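PDB 2BJR: MFP2b from Ascaris suum, which probably enhances polymerisation of the major sperm protein that drives amoeboid motility of nematode sperm, and binds a zinc ion. Local coordinates for residues M33-W38 with S117-W122. Numbering follows the deposited sequence.
Sequences MYVALW and SFPILW. With SO4 (sulfate ion), chain E.
V35 and P119 meet through their side chains, with the CG1 methyl of V35 3.7 Å from CG of the P119 ring. The same V35 CG1 methyl lies 4.0 Å from CB of P119. One branch of V35 thus sits against the CB-CG side of the ring, and the two side chains cross at about a right angle. The torsion selects that branch: CG1 is anti to the backbone N (chi1 -175°), while CG2 sits beside the N. A second apolar touch is looser. SE of selenomethionine M33 comes 4.3 Å from CD1 of L121. M33 gets there by a long reach, with CG anti to its N and the selenium anti again about the next bond. No hydrogen bond joins the two segments. They belong to different antiparallel sheets, both within the first cytosolic motility protein family region: M33-W38 leads into and along strand 34-40 of a six-stranded sheet, and S117-W122 lies on an outermost strand of a four-stranded one. The sheets thus meet here through side chains, with V35 and P119 as the nearest CA pair, 7.2 Å apart. L131 of the four-stranded sheet touches both M33 and L121, and H46 of strand 43-52 touches P119 and takes part in a hydrogen bond with S117 OG. The indole of W122 points elsewhere, to a sulfate probably left from the crystallisation liquor. W122 NE1 donates to sulfate O1 at 3.1 Å, fairly straight at 162°. W122 NE1 also donates to sulfate O2 at 3.2 Å, more bent at 135°. One N-H is thus shared between two oxygens, and the sulfur lies in the ring plane at the indole edge. F143 of strand 140-145 packs against the same ring.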
loop_
_atom_site.group_PDB
_atom_site.type_symbol
_atom_site.label_atom_id
_atom_site.label_comp_id
_atom_site.label_asym_id
_atom_site.label_seq_id
_atom_site.Cartn_x
_atom_site.Cartn_y
_atom_site.Cartn_z
HETATM N N MSE A 33 -0.446 -1.305 -5.707
HETATM C CA MSE A 33 0.221 -1.576 -6.977
HETATM C C MSE A 33 1.619 -2.072 -6.626
HETATM O O MSE A 33 2.374 -1.342 -5.985
HETATM C CB MSE A 33 0.276 -0.318 -7.848
HETATM C CG MSE A 33 0.826 -0.554 -9.227
HETATM SE SE MSE A 33 0.680 1.086 -10.293
HETATM C CE MSE A 33 -1.338 1.171 -10.271
ATOM N N TYR A 34 1.970 -3.298 -7.081
ATOM C CA TYR A 34 3.210 -3.971 -6.708
ATOM C C TYR A 34 3.983 -4.384 -7.969
ATOM O O TYR A 34 3.379 -4.692 -8.988
ATOM C CB TYR A 34 2.951 -5.196 -5.820
ATOM C CG TYR A 34 2.109 -4.917 -4.591
ATOM C CD1 TYR A 34 0.722 -4.848 -4.660
ATOM C CD2 TYR A 34 2.697 -4.795 -3.345
ATOM C CE1 TYR A 34 -0.044 -4.585 -3.534
ATOM C CE2 TYR A 34 1.942 -4.564 -2.230
ATOM C CZ TYR A 34 0.603 -4.471 -2.314
ATOM O OH TYR A 34 -0.096 -4.303 -1.161
ATOM N N VAL A 35 5.308 -4.416 -7.841
ATOM C CA VAL A 35 6.204 -4.737 -8.934
ATOM C C VAL A 35 6.110 -6.237 -9.213
ATOM O O VAL A 35 6.377 -7.080 -8.327
ATOM C CB VAL A 35 7.689 -4.304 -8.623
ATOM C CG1 VAL A 35 8.544 -4.539 -9.826
ATOM C CG2 VAL A 35 7.734 -2.836 -8.244
ATOM N N ALA A 36 5.814 -6.572 -10.470
ATOM C CA ALA A 36 5.567 -7.948 -10.876
ATOM C C ALA A 36 6.311 -8.310 -12.129
ATOM O O ALA A 36 6.768 -7.458 -12.891
ATOM C CB ALA A 36 4.107 -8.223 -11.060
ATOM N N LEU A 37 6.471 -9.609 -12.279
ATOM C CA LEU A 37 7.305 -10.204 -13.341
ATOM C C LEU A 37 6.654 -11.457 -13.915
ATOM O O LEU A 37 6.142 -12.319 -13.197
ATOM C CB LEU A 37 8.694 -10.551 -12.775
ATOM C CG LEU A 37 9.652 -11.350 -13.693
ATOM C CD1 LEU A 37 10.086 -10.516 -14.926
ATOM C CD2 LEU A 37 10.851 -11.776 -12.832
ATOM N N TRP A 38 6.718 -11.578 -15.240
ATOM C CA TRP A 38 6.199 -12.760 -15.945
ATOM C C TRP A 38 7.157 -13.105 -17.088
ATOM O O TRP A 38 8.010 -12.296 -17.476
ATOM C CB TRP A 38 4.802 -12.424 -16.480
ATOM C CG TRP A 38 4.040 -13.540 -17.201
ATOM C CD1 TRP A 38 3.553 -14.707 -16.696
ATOM C CD2 TRP A 38 3.675 -13.522 -18.586
ATOM N NE1 TRP A 38 2.924 -15.424 -17.697
ATOM C CE2 TRP A 38 2.973 -14.712 -18.857
ATOM C CE3 TRP A 38 3.868 -12.615 -19.614
ATOM C CZ2 TRP A 38 2.477 -15.020 -20.128
ATOM C CZ3 TRP A 38 3.346 -12.921 -20.884
ATOM C CH2 TRP A 38 2.658 -14.101 -21.107
ATOM N N SER A 117 14.420 -6.304 -19.550
ATOM C CA SER A 117 13.217 -5.630 -19.063
ATOM C C SER A 117 13.531 -5.000 -17.716
ATOM O O SER A 117 14.183 -5.622 -16.854
ATOM C CB SER A 117 12.088 -6.605 -18.956
ATOM O OG SER A 117 10.979 -6.094 -18.228
ATOM N N PHE A 118 13.056 -3.775 -17.526
ATOM C CA PHE A 118 13.042 -3.219 -16.188
ATOM C C PHE A 118 11.739 -2.513 -15.866
ATOM O O PHE A 118 11.119 -1.913 -16.755
ATOM C CB PHE A 118 14.172 -2.295 -15.950
ATOM C CG PHE A 118 14.327 -1.233 -16.934
ATOM C CD1 PHE A 118 13.946 0.067 -16.642
ATOM C CD2 PHE A 118 15.000 -1.474 -18.123
ATOM C CE1 PHE A 118 14.162 1.091 -17.561
ATOM C CE2 PHE A 118 15.201 -0.458 -19.042
ATOM C CZ PHE A 118 14.804 0.813 -18.769
ATOM N N PRO A 119 11.314 -2.600 -14.625
ATOM C CA PRO A 119 10.108 -1.864 -14.219
ATOM C C PRO A 119 10.233 -0.372 -14.426
ATOM O O PRO A 119 11.330 0.198 -14.222
ATOM C CB PRO A 119 9.978 -2.206 -12.742
ATOM C CG PRO A 119 10.725 -3.493 -12.584
ATOM C CD PRO A 119 11.878 -3.408 -13.520
ATOM N N ILE A 120 9.133 0.266 -14.828
ATOM C CA ILE A 120 9.072 1.708 -14.976
ATOM C C ILE A 120 7.695 2.194 -14.502
ATOM O O ILE A 120 6.652 1.637 -14.877
ATOM C CB ILE A 120 9.452 2.144 -16.390
ATOM C CG1 ILE A 120 9.581 3.653 -16.484
ATOM C CG2 ILE A 120 8.506 1.601 -17.446
ATOM C CD1 ILE A 120 10.283 4.089 -17.796
ATOM N N LEU A 121 7.730 3.178 -13.617
ATOM C CA LEU A 121 6.526 3.778 -13.048
ATOM C C LEU A 121 6.258 5.144 -13.640
ATOM O O LEU A 121 7.011 6.080 -13.471
ATOM C CB LEU A 121 6.676 3.867 -11.532
ATOM C CG LEU A 121 5.445 4.430 -10.832
ATOM C CD1 LEU A 121 4.226 3.523 -10.921
ATOM C CD2 LEU A 121 5.817 4.656 -9.390
ATOM N N TRP A 122 5.140 5.238 -14.339
ATOM C CA TRP A 122 4.614 6.477 -14.865
ATOM C C TRP A 122 3.821 7.145 -13.745
ATOM O O TRP A 122 2.619 7.103 -13.713
ATOM C CB TRP A 122 3.747 6.178 -16.086
ATOM C CG TRP A 122 3.282 7.338 -16.911
ATOM C CD1 TRP A 122 3.506 8.678 -16.699
ATOM C CD2 TRP A 122 2.496 7.250 -18.091
ATOM N NE1 TRP A 122 2.867 9.423 -17.659
ATOM C CE2 TRP A 122 2.253 8.568 -18.541
ATOM C CE3 TRP A 122 1.955 6.181 -18.815
ATOM C CZ2 TRP A 122 1.490 8.840 -19.686
ATOM C CZ3 TRP A 122 1.210 6.446 -19.931
ATOM C CH2 TRP A 122 0.998 7.763 -20.376
HETATM S S SO4 E . 2.319 13.087 -18.458
HETATM O O1 SO4 E . 3.485 12.480 -17.805
HETATM O O2 SO4 E . 1.276 12.083 -18.488
HETATM O O3 SO4 E . 1.951 14.274 -17.653
HETATM O O4 SO4 E . 2.698 13.501 -19.787
#